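Local coordinates for protein halohydrin dehalogenase (Rhizobium radiobacter, PDB 4IY1) that probably dehalogenates vicinal halohydrins to epoxides and can open epoxides with nucleophiles such as cyanide, on a short-chain dehydrogenase/reductase fold, at residues 82-87 with 184-189. The protein carries 37 engineered substitutions. Residues are numbered along the deposited sequence; the frame is centred on the assembly and turned at random.
Sequences APVEWR and PYYYPS. Engineered in segment 82-87: Ala-82 (natural residue Phe), Pro-83 (natural residue Ala), Val-84 (natural residue Pro), Trp-86 (natural residue Phe), Arg-87 (natural residue Gln). Engineered in segment 184-189: Tyr-186 (natural residue Phe), Ser-189 (natural residue Thr).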
ATOM      1  N   ALA B  82     -15.113  15.029 -11.947  1.00 30.98           N
ATOM      2  CA  ALA B  82     -14.593  16.323 -12.321  1.00 35.85           C
ATOM      3  C   ALA B  82     -13.808  16.148 -13.579  1.00 36.54           C
ATOM      4  O   ALA B  82     -13.265  15.062 -13.828  1.00 40.79           O
ATOM      5  CB  ALA B  82     -13.707  16.889 -11.223  1.00 34.69           C
ATOM      6  N   PRO B  83     -13.743  17.203 -14.395  1.00 46.86           N
ATOM      7  CA  PRO B  83     -12.957  17.074 -15.613  1.00 51.07           C
ATOM      8  C   PRO B  83     -11.489  16.883 -15.266  1.00 54.20           C
ATOM      9  O   PRO B  83     -10.927  17.700 -14.537  1.00 59.77           O
ATOM     10  CB  PRO B  83     -13.181  18.424 -16.317  1.00 44.60           C
ATOM     11  CG  PRO B  83     -14.526  18.861 -15.844  1.00 42.58           C
ATOM     12  CD  PRO B  83     -14.589  18.414 -14.406  1.00 40.94           C
ATOM     13  N   VAL B  84     -10.904  15.776 -15.720  1.00 49.15           N
ATOM     14  CA  VAL B  84      -9.457  15.684 -15.905  1.00 57.00           C
ATOM     15  C   VAL B  84      -9.042  16.210 -17.278  1.00 85.50           C
ATOM     16  O   VAL B  84      -9.525  15.733 -18.313  1.00 91.31           O
ATOM     17  CB  VAL B  84      -8.946  14.235 -15.776  1.00 66.70           C
ATOM     18  CG1 VAL B  84      -9.815  13.265 -16.574  1.00 63.82           C
ATOM     19  CG2 VAL B  84      -7.504  14.153 -16.245  1.00 62.40           C
ATOM     20  N   GLU B  85      -8.160  17.205 -17.279  1.00 91.41           N
ATOM     21  CA  GLU B  85      -7.426  17.596 -18.478  1.00 95.03           C
ATOM     22  C   GLU B  85      -5.940  17.680 -18.152  1.00 87.94           C
ATOM     23  O   GLU B  85      -5.528  18.488 -17.315  1.00 75.12           O
ATOM     24  CB  GLU B  85      -7.921  18.953 -18.994  1.00103.66           C
ATOM     25  CG  GLU B  85      -9.162  18.879 -19.869  1.00 99.00           C
ATOM     26  CD  GLU B  85     -10.262  19.812 -19.402  1.00107.94           C
ATOM     27  OE1 GLU B  85     -11.327  19.838 -20.053  1.00112.61           O
ATOM     28  OE2 GLU B  85     -10.078  20.503 -18.372  1.00103.49           O
ATOM     29  N   TRP B  86      -5.146  16.842 -18.813  1.00 76.85           N
ATOM     30  CA  TRP B  86      -3.722  16.699 -18.495  1.00 73.17           C
ATOM     31  C   TRP B  86      -2.964  17.985 -18.686  1.00 80.99           C
ATOM     32  O   TRP B  86      -3.215  18.724 -19.636  1.00 87.94           O
ATOM     33  CB  TRP B  86      -3.105  15.603 -19.352  1.00 77.02           C
ATOM     34  CG  TRP B  86      -3.989  14.384 -19.510  1.00 84.53           C
ATOM     35  CD1 TRP B  86      -5.227  14.304 -20.154  1.00 93.60           C
ATOM     36  CD2 TRP B  86      -3.712  13.017 -19.048  1.00 75.91           C
ATOM     37  NE1 TRP B  86      -5.721  13.017 -20.111  1.00 85.57           N
ATOM     38  CE2 TRP B  86      -4.867  12.200 -19.458  1.00 72.06           C
ATOM     39  CE3 TRP B  86      -2.669  12.411 -18.353  1.00 62.00           C
ATOM     40  CZ2 TRP B  86      -4.952  10.854 -19.169  1.00 60.54           C
ATOM     41  CZ3 TRP B  86      -2.763  11.044 -18.081  1.00 62.91           C
ATOM     42  CH2 TRP B  86      -3.869  10.282 -18.500  1.00 57.89           C
ATOM     43  N   ARG B  87      -2.022  18.265 -17.788  1.00 71.04           N
ATOM     44  CA  ARG B  87      -1.288  19.534 -17.803  1.00 68.56           C
ATOM     45  C   ARG B  87      -0.118  19.461 -16.832  1.00 72.28           C
ATOM     46  O   ARG B  87      -0.173  18.720 -15.849  1.00 89.35           O
ATOM     47  CB  ARG B  87      -2.197  20.704 -17.412  1.00 69.50           C
ATOM     48  CG  ARG B  87      -3.653  20.537 -17.822  1.00 77.47           C
ATOM     49  CD  ARG B  87      -4.499  21.749 -17.456  1.00 87.86           C
ATOM     50  NE  ARG B  87      -4.349  22.831 -18.421  1.00 77.53           N
ATOM     51  CZ  ARG B  87      -3.550  23.882 -18.254  1.00 87.54           C
ATOM     52  NH1 ARG B  87      -2.843  24.020 -17.135  1.00 79.30           N
ATOM     53  NH2 ARG B  87      -3.458  24.798 -19.211  1.00 78.15           N
ATOM     54  N   PRO B 184     -18.845  11.224 -20.609  1.00 34.95           N
ATOM     55  CA  PRO B 184     -17.404  11.424 -20.775  1.00 34.24           C
ATOM     56  C   PRO B 184     -16.589  11.055 -19.524  1.00 37.55           C
ATOM     57  O   PRO B 184     -15.354  11.030 -19.583  1.00 38.50           O
ATOM     58  CB  PRO B 184     -17.292  12.931 -21.043  1.00 37.45           C
ATOM     59  CG  PRO B 184     -18.500  13.518 -20.368  1.00 36.15           C
ATOM     60  CD  PRO B 184     -19.579  12.503 -20.567  1.00 33.08           C
ATOM     61  N   TYR B 185     -17.283  10.826 -18.403  1.00 36.42           N
ATOM     62  CA  TYR B 185     -16.648  10.453 -17.144  1.00 34.49           C
ATOM     63  C   TYR B 185     -16.782   8.938 -16.943  1.00 28.09           C
ATOM     64  O   TYR B 185     -17.819   8.481 -16.457  1.00 35.82           O
ATOM     65  CB  TYR B 185     -17.340  11.190 -15.970  1.00 32.59           C
ATOM     66  CG  TYR B 185     -17.405  12.702 -16.128  1.00 34.74           C
ATOM     67  CD1 TYR B 185     -16.291  13.501 -15.859  1.00 32.63           C
ATOM     68  CD2 TYR B 185     -18.577  13.332 -16.551  1.00 36.69           C
ATOM     69  CE1 TYR B 185     -16.331  14.870 -16.046  1.00 37.35           C
ATOM     70  CE2 TYR B 185     -18.637  14.715 -16.704  1.00 35.44           C
ATOM     71  CZ  TYR B 185     -17.509  15.473 -16.472  1.00 42.23           C
ATOM     72  OH  TYR B 185     -17.550  16.839 -16.639  1.00 40.14           O
ATOM     73  N   TYR B 186     -15.767   8.147 -17.305  1.00 30.55           N
ATOM     74  CA  TYR B 186     -14.469   8.619 -17.815  1.00 31.25           C
ATOM     75  C   TYR B 186     -14.046   7.785 -19.012  1.00 34.87           C
ATOM     76  O   TYR B 186     -12.950   7.991 -19.553  1.00 35.88           O
ATOM     77  CB  TYR B 186     -13.362   8.525 -16.738  1.00 33.55           C
ATOM     78  CG  TYR B 186     -13.489   9.584 -15.664  1.00 36.37           C
ATOM     79  CD1 TYR B 186     -12.922  10.846 -15.830  1.00 30.93           C
ATOM     80  CD2 TYR B 186     -14.294   9.368 -14.545  1.00 35.44           C
ATOM     81  CE1 TYR B 186     -13.067  11.826 -14.864  1.00 28.62           C
ATOM     82  CE2 TYR B 186     -14.484  10.362 -13.604  1.00 31.38           C
ATOM     83  CZ  TYR B 186     -13.856  11.574 -13.757  1.00 28.40           C
ATOM     84  OH  TYR B 186     -14.042  12.542 -12.800  1.00 30.59           O
ATOM     85  N   TYR B 187     -14.872   6.807 -19.393  1.00 32.77           N
ATOM     86  CA  TYR B 187     -14.510   5.919 -20.516  1.00 36.74           C
ATOM     87  C   TYR B 187     -15.689   5.718 -21.453  1.00 40.34           C
ATOM     88  O   TYR B 187     -16.296   4.636 -21.476  1.00 35.28           O
ATOM     89  CB  TYR B 187     -13.994   4.562 -20.004  1.00 35.10           C
ATOM     90  CG  TYR B 187     -12.572   4.610 -19.508  1.00 33.43           C
ATOM     91  CD1 TYR B 187     -12.278   5.040 -18.209  1.00 33.34           C
ATOM     92  CD2 TYR B 187     -11.514   4.350 -20.363  1.00 38.06           C
ATOM     93  CE1 TYR B 187     -10.965   5.147 -17.768  1.00 32.48           C
ATOM     94  CE2 TYR B 187     -10.196   4.456 -19.931  1.00 34.36           C
ATOM     95  CZ  TYR B 187      -9.925   4.841 -18.629  1.00 34.85           C
ATOM     96  OH  TYR B 187      -8.606   4.889 -18.193  1.00 31.42           O
ATOM     97  N   PRO B 188     -16.074   6.795 -22.172  1.00 40.20           N
ATOM     98  CA  PRO B 188     -17.222   6.742 -23.071  1.00 42.19           C
ATOM     99  C   PRO B 188     -17.027   5.678 -24.171  1.00 40.27           C
ATOM    100  O   PRO B 188     -15.882   5.408 -24.590  1.00 41.37           O
ATOM    101  CB  PRO B 188     -17.291   8.168 -23.658  1.00 41.32           C
ATOM    102  CG  PRO B 188     -15.942   8.739 -23.456  1.00 39.30           C
ATOM    103  CD  PRO B 188     -15.389   8.095 -22.212  1.00 39.22           C
ATOM    104  N   SER B 189     -18.111   4.963 -24.475  1.00 49.04           N
ATOM    105  CA  SER B 189     -18.120   3.902 -25.485  1.00 52.72           C
ATOM    106  C   SER B 189     -17.276   4.280 -26.701  1.00 53.87           C
ATOM    107  O   SER B 189     -16.354   3.548 -27.084  1.00 50.75           O
ATOM    108  CB  SER B 189     -19.555   3.589 -25.904  1.00 56.07           C
ATOM    109  OG  SER B 189     -20.300   3.069 -24.808  1.00 66.19           O
TER
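Two loops at the C-terminal ends of the strands of a Rossmann-type parallel sheet meet here, at the end where enzymes of the short-chain dehydrogenase/reductase superfamily carry their active sites. Two consecutive tyrosines, joined by a cis peptide bond, reach from 184-189 toward 82-87. The engineered Tyr-186 makes the polar link: its OH donates to the carbonyl O of the engineered Ala-82 over 2.8 Å, meeting a lone pair in the carbonyl plane at a C=O...O angle of 126°. The edge of the Tyr-186 ring carries the apolar part, with CE1 of Tyr-186 3.9 Å from CG1 of the engineered Val-84. A chi1 of 46° puts that methyl in the tight slot flanked by the main-chain N and C, turned to the tyrosine edge. With CB directed at 82-87 and CG anti to the carbonyl carbon in both tyrosines, the two rings extend to the same loop; CB of Tyr-185 rests over the rim of one face of the Tyr-186 ring, 3.8 Å above its plane. Tyr-185 CE1 comes obliquely to Ala-82 C at 3.8 Å, and Tyr-185 OH lies 3.7 Å from CG of the engineered Pro-83, the two side chains running alongside each other. An alanine here, at Tyr-185, removes the ring and OH, and would probably loosen the packing against the Pro-83 ring and the Ala-82 carbonyl carbon. Outside the pair, His-11 and Phe-12 meet the rings of Tyr-185 and Tyr-186, respectively, edge-to-face. Ala-82 packs on helix 94-122, which follows its loop after strand 75-79, while the tyrosine loop runs from strand 170-175 to helix 189-192.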